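Side-chain contacts in conserved hypothetical protein (Shewanella loihica, PDB 2GPI), which is of unknown function, belongs to the DUF1488 family and may take part in transcriptional regulation of the shikimate pathway: residues Thr24-Gln28 / Gly29-Asp33; Leu58-Gln61 / Phe62-Asp65. All coordinates share one frame; numbering follows the deposited sequence.

Contact 1. Residues Thr24-Gln28 / Gly29-Asp33; sequences TAQQQ and GMVID
Residues Thr24-Gln28 and Gly29-Asp33 form the turn end of a beta hairpin, in which the strand segments 24-27 and 30-33 run antiparallel at 148° and are joined by a two-residue type I' turn from Gln27 to Met30. Ala25 and Ile32 exchange two backbone bonds, Ile32 N to Ala25 O at 2.8 Å being almost straight, and Gln27 and Met30 exchange two more that close the turn. Between these hydrogen-bonded pairs lies the non-hydrogen-bonded pair Gln26-Val31, where the alpha carbon Gln26 CA comes to 3.2 Å from Met30 O in a CA-H...O contact. Gly29 has a positive phi of 85°, at which a beta carbon would collide with Gln28 O, so a residue with a side chain would fit poorly in this position.

One face of the hairpin carries Ala25 and Ile32, whose CB atoms meet at 4.2 Å; Ile74 of helix 63-75 touches both side chains. Met30, a selenomethionine, sets out from this face as well. On the other face Thr24 and Asp33 run alongside each other, Thr24 CG2 standing 3.9 Å from Asp33 OD1, while their polar ends are held by other residues: OG1 of Thr24 bonds to Thr9 and to the backbone of Gln11, and Asp33 OD1 to His22.

The Gln26 chain is extended, with CG opposite the backbone N (chi1 -168°); this carries CG over the peptide of Met30, 3.6 Å from Met30 O, and sets OE1 beside the methyl CG2 of Val31. The amide nitrogen meets a water, which accepts from Gln26 NE2 and from Gly29 N, 3.2 Å from each, linking the side chain to the turn.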
loop_
_atom_site.group_PDB
_atom_site.type_symbol
_atom_site.label_atom_id
_atom_site.label_comp_id
_atom_site.label_asym_id
_atom_site.label_seq_id
_atom_site.Cartn_x
_atom_site.Cartn_y
_atom_site.Cartn_z
ATOM N N THR A 24 -4.002 -0.279 -5.047
ATOM C CA THR A 24 -4.231 0.769 -6.017
ATOM C C THR A 24 -4.939 1.994 -5.419
ATOM O O THR A 24 -5.829 1.882 -4.581
ATOM C CB THR A 24 -5.087 0.236 -7.179
ATOM O OG1 THR A 24 -6.254 -0.409 -6.637
ATOM C CG2 THR A 24 -4.301 -0.758 -8.017
ATOM N N ALA A 25 -4.474 3.163 -5.823
ATOM C CA ALA A 25 -5.152 4.420 -5.548
ATOM C C ALA A 25 -5.457 5.033 -6.891
ATOM O O ALA A 25 -4.917 4.637 -7.913
ATOM C CB ALA A 25 -4.272 5.361 -4.747
ATOM N N GLN A 26 -6.358 5.997 -6.910
ATOM C CA GLN A 26 -6.698 6.661 -8.137
ATOM C C GLN A 26 -7.042 8.090 -7.809
ATOM O O GLN A 26 -7.715 8.367 -6.811
ATOM C CB GLN A 26 -7.905 5.937 -8.713
ATOM C CG GLN A 26 -8.239 6.276 -10.064
ATOM C CD GLN A 26 -9.304 5.318 -10.563
ATOM O OE1 GLN A 26 -9.086 4.098 -10.632
ATOM N NE2 GLN A 26 -10.464 5.864 -10.894
ATOM N N GLN A 27 -6.643 9.009 -8.679
ATOM C CA GLN A 27 -7.052 10.381 -8.479
ATOM C C GLN A 27 -7.466 10.949 -9.842
ATOM O O GLN A 27 -6.703 10.888 -10.813
ATOM C CB GLN A 27 -5.935 11.156 -7.755
ATOM C CG GLN A 27 -6.453 12.397 -6.940
ATOM C CD GLN A 27 -6.423 13.692 -7.745
ATOM O OE1 GLN A 27 -5.903 13.727 -8.851
ATOM N NE2 GLN A 27 -6.940 14.763 -7.160
ATOM N N GLN A 28 -8.704 11.433 -9.927
ATOM C CA GLN A 28 -9.210 12.048 -11.154
ATOM C C GLN A 28 -8.836 11.186 -12.359
ATOM O O GLN A 28 -8.241 11.682 -13.333
ATOM C CB GLN A 28 -8.694 13.483 -11.269
ATOM C CG GLN A 28 -9.319 14.422 -10.224
ATOM C CD GLN A 28 -8.696 15.821 -10.212
ATOM O OE1 GLN A 28 -7.470 15.975 -10.237
ATOM N NE2 GLN A 28 -9.542 16.842 -10.163
ATOM N N GLY A 29 -9.126 9.888 -12.253
ATOM C CA GLY A 29 -8.927 8.969 -13.362
ATOM C C GLY A 29 -7.549 8.346 -13.554
ATOM O O GLY A 29 -7.379 7.459 -14.386
HETATM N N MSE A 30 -6.571 8.814 -12.805
HETATM C CA MSE A 30 -5.228 8.286 -12.926
HETATM C C MSE A 30 -4.889 7.372 -11.790
HETATM O O MSE A 30 -4.992 7.757 -10.610
HETATM C CB MSE A 30 -4.213 9.386 -12.941
HETATM C CG MSE A 30 -2.816 8.846 -13.023
HETATM SE SE MSE A 30 -1.656 10.338 -13.299
HETATM C CE MSE A 30 -2.668 10.920 -14.934
ATOM N N VAL A 31 -4.480 6.172 -12.152
ATOM C CA VAL A 31 -4.107 5.137 -11.208
ATOM C C VAL A 31 -2.692 5.417 -10.666
ATOM O O VAL A 31 -1.757 5.823 -11.396
ATOM C CB VAL A 31 -4.165 3.744 -11.842
ATOM C CG1 VAL A 31 -3.634 2.666 -10.868
ATOM C CG2 VAL A 31 -5.645 3.482 -12.318
ATOM N N ILE A 32 -2.586 5.226 -9.363
ATOM C CA ILE A 32 -1.336 5.285 -8.638
ATOM C C ILE A 32 -1.095 3.918 -7.986
ATOM O O ILE A 32 -1.864 3.497 -7.109
ATOM C CB ILE A 32 -1.316 6.421 -7.594
ATOM C CG1 ILE A 32 -1.483 7.788 -8.273
ATOM C CG2 ILE A 32 -0.014 6.351 -6.799
ATOM C CD1 ILE A 32 -1.903 8.917 -7.279
ATOM N N ASP A 33 -0.084 3.220 -8.484
ATOM C CA ASP A 33 0.288 1.942 -7.932
ATOM C C ASP A 33 1.037 2.108 -6.608
ATOM O O ASP A 33 2.082 2.785 -6.488
ATOM C CB ASP A 33 1.000 1.072 -8.956
ATOM C CG ASP A 33 0.066 0.726 -10.126
ATOM O OD1 ASP A 33 -1.004 0.120 -9.896
ATOM O OD2 ASP A 33 0.355 1.170 -11.251
HETATM O O HOH W 1 -10.747 8.815 -9.737
#

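Contact 2. Residues Leu58-Gln61 / Phe62-Asp65; sequences LFEQ and FRFD
Leu58-Gln61 ends one helix and Phe62-Asp65 starts the next: Phe62 leaves helical geometry and takes the N-cap position of helix 63-75, while its N bonds to Leu58 O at 3.2 Å and only weakly to Phe59 O. The Phe62 ring turns back beside the helix it ends, its CD2 edge 3.3 Å from Leu58 O, which lies in the ring plane. Gln61 CG, anti to its own N (chi1 -179°), runs alongside the ring and makes an off-centre CH-pi contact, 4.2 Å from the Phe62 ring centroid; the Gln61 amide is 13° from parallel to the ring. An alanine at Phe62 would remove this ring and is likely to let the Gln61 side chain swing free and open a gap beside Leu44 and Ala45. Arg63 reaches out the other way along a straight side chain, and its CG passes 4.0 Å from Phe59 CE1. A water bridges Glu60 OE1 and Arg63 NH1, and Arg63 NE forms salt bridges with Glu67 and Glu10. The link joins helices and sheet: Phe62 rests on Leu44 and Ala45 of helix 38-45, while Phe59 lies against Ile66 of helix 63-75 and meets the Phe23 ring of strand 20-27.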
loop_
_atom_site.group_PDB
_atom_site.type_symbol
_atom_site.label_atom_id
_atom_site.label_comp_id
_atom_site.label_asym_id
_atom_site.label_seq_id
_atom_site.Cartn_x
_atom_site.Cartn_y
_atom_site.Cartn_z
ATOM N N LEU A 58 -3.483 -9.992 6.212
ATOM C CA LEU A 58 -2.752 -9.004 7.015
ATOM C C LEU A 58 -2.933 -7.583 6.462
ATOM O O LEU A 58 -3.151 -6.632 7.241
ATOM C CB LEU A 58 -1.279 -9.394 7.168
ATOM C CG LEU A 58 -1.004 -10.663 8.020
ATOM C CD1 LEU A 58 0.478 -11.013 7.940
ATOM C CD2 LEU A 58 -1.509 -10.505 9.470
ATOM N N PHE A 59 -2.852 -7.421 5.144
ATOM C CA PHE A 59 -3.189 -6.137 4.536
ATOM C C PHE A 59 -4.588 -5.665 4.988
ATOM O O PHE A 59 -4.787 -4.500 5.433
ATOM C CB PHE A 59 -3.084 -6.169 3.006
ATOM C CG PHE A 59 -3.480 -4.872 2.377
ATOM C CD1 PHE A 59 -4.820 -4.590 2.133
ATOM C CD2 PHE A 59 -2.522 -3.868 2.119
ATOM C CE1 PHE A 59 -5.229 -3.354 1.602
ATOM C CE2 PHE A 59 -2.967 -2.626 1.581
ATOM C CZ PHE A 59 -4.278 -2.392 1.322
ATOM N N GLU A 60 -5.559 -6.575 4.865
ATOM C CA GLU A 60 -6.943 -6.221 5.255
ATOM C C GLU A 60 -7.039 -5.832 6.725
ATOM O O GLU A 60 -7.749 -4.848 7.076
ATOM C CB GLU A 60 -7.868 -7.372 4.900
ATOM C CG GLU A 60 -8.077 -7.501 3.452
ATOM C CD GLU A 60 -8.859 -6.333 2.831
ATOM O OE1 GLU A 60 -9.403 -5.462 3.554
ATOM O OE2 GLU A 60 -8.935 -6.308 1.613
ATOM N N GLN A 61 -6.324 -6.547 7.585
ATOM C CA GLN A 61 -6.306 -6.241 9.031
ATOM C C GLN A 61 -5.839 -4.810 9.307
ATOM O O GLN A 61 -6.341 -4.159 10.212
ATOM C CB GLN A 61 -5.450 -7.246 9.783
ATOM C CG GLN A 61 -5.396 -7.030 11.266
ATOM C CD GLN A 61 -4.717 -8.200 11.970
ATOM O OE1 GLN A 61 -4.561 -9.297 11.380
ATOM N NE2 GLN A 61 -4.321 -7.982 13.236
ATOM N N PHE A 62 -4.885 -4.325 8.519
ATOM C CA PHE A 62 -4.294 -3.035 8.713
ATOM C C PHE A 62 -4.621 -2.080 7.531
ATOM O O PHE A 62 -3.924 -1.057 7.337
ATOM C CB PHE A 62 -2.783 -3.174 8.892
ATOM C CG PHE A 62 -2.404 -3.918 10.145
ATOM C CD1 PHE A 62 -2.273 -3.233 11.322
ATOM C CD2 PHE A 62 -2.137 -5.277 10.126
ATOM C CE1 PHE A 62 -1.935 -3.866 12.496
ATOM C CE2 PHE A 62 -1.841 -5.930 11.318
ATOM C CZ PHE A 62 -1.724 -5.203 12.494
ATOM N N ARG A 63 -5.665 -2.389 6.775
ATOM C CA ARG A 63 -5.939 -1.670 5.526
ATOM C C ARG A 63 -5.962 -0.155 5.728
ATOM O O ARG A 63 -5.353 0.610 4.962
ATOM C CB ARG A 63 -7.311 -2.084 4.924
ATOM C CG ARG A 63 -7.795 -1.203 3.809
ATOM C CD ARG A 63 -9.121 -1.619 3.313
ATOM N NE ARG A 63 -9.692 -0.551 2.479
ATOM C CZ ARG A 63 -10.941 -0.550 2.012
ATOM N NH1 ARG A 63 -11.729 -1.566 2.276
ATOM N NH2 ARG A 63 -11.360 0.456 1.247
ATOM N N PHE A 64 -6.727 0.300 6.710
ATOM C CA PHE A 64 -6.920 1.748 6.860
ATOM C C PHE A 64 -5.661 2.466 7.374
ATOM O O PHE A 64 -5.390 3.587 6.975
ATOM C CB PHE A 64 -8.188 2.073 7.660
ATOM C CG PHE A 64 -9.420 1.692 6.892
ATOM C CD1 PHE A 64 -9.985 2.618 6.020
ATOM C CD2 PHE A 64 -9.924 0.406 6.939
ATOM C CE1 PHE A 64 -11.067 2.280 5.215
ATOM C CE2 PHE A 64 -11.031 0.041 6.121
ATOM C CZ PHE A 64 -11.587 0.985 5.264
ATOM N N ASP A 65 -4.861 1.794 8.185
ATOM C CA ASP A 65 -3.565 2.359 8.551
ATOM C C ASP A 65 -2.632 2.455 7.355
ATOM O O ASP A 65 -1.874 3.416 7.192
ATOM C CB ASP A 65 -2.925 1.458 9.610
ATOM C CG ASP A 65 -3.626 1.530 10.979
ATOM O OD1 ASP A 65 -4.449 2.450 11.226
ATOM O OD2 ASP A 65 -3.295 0.652 11.801
HETATM O O HOH W 2 -11.478 -3.976 3.815
#

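Overall arrangement
Both contacts are local, and they follow one another along the chain without nesting or crossing. From the N terminus, strands 6-8 and 13-15 come first, each pairing with strand 20-27; contact 1 then closes the tight turn that leads from strand 20-27 into strand 30-37. Helix 38-45 comes next, and contact 2 marks the break between helices 52-61 and 63-75. The chain finally returns to the sheet as strand 85-87, parallel to strand 30-37. The contact centres lie 19 Å apart and their nearest atoms about 7 Å, so they do not touch. Helix 63-75 connects them: it starts within contact 2, and farther along Ile74 packs on the hairpin of contact 1.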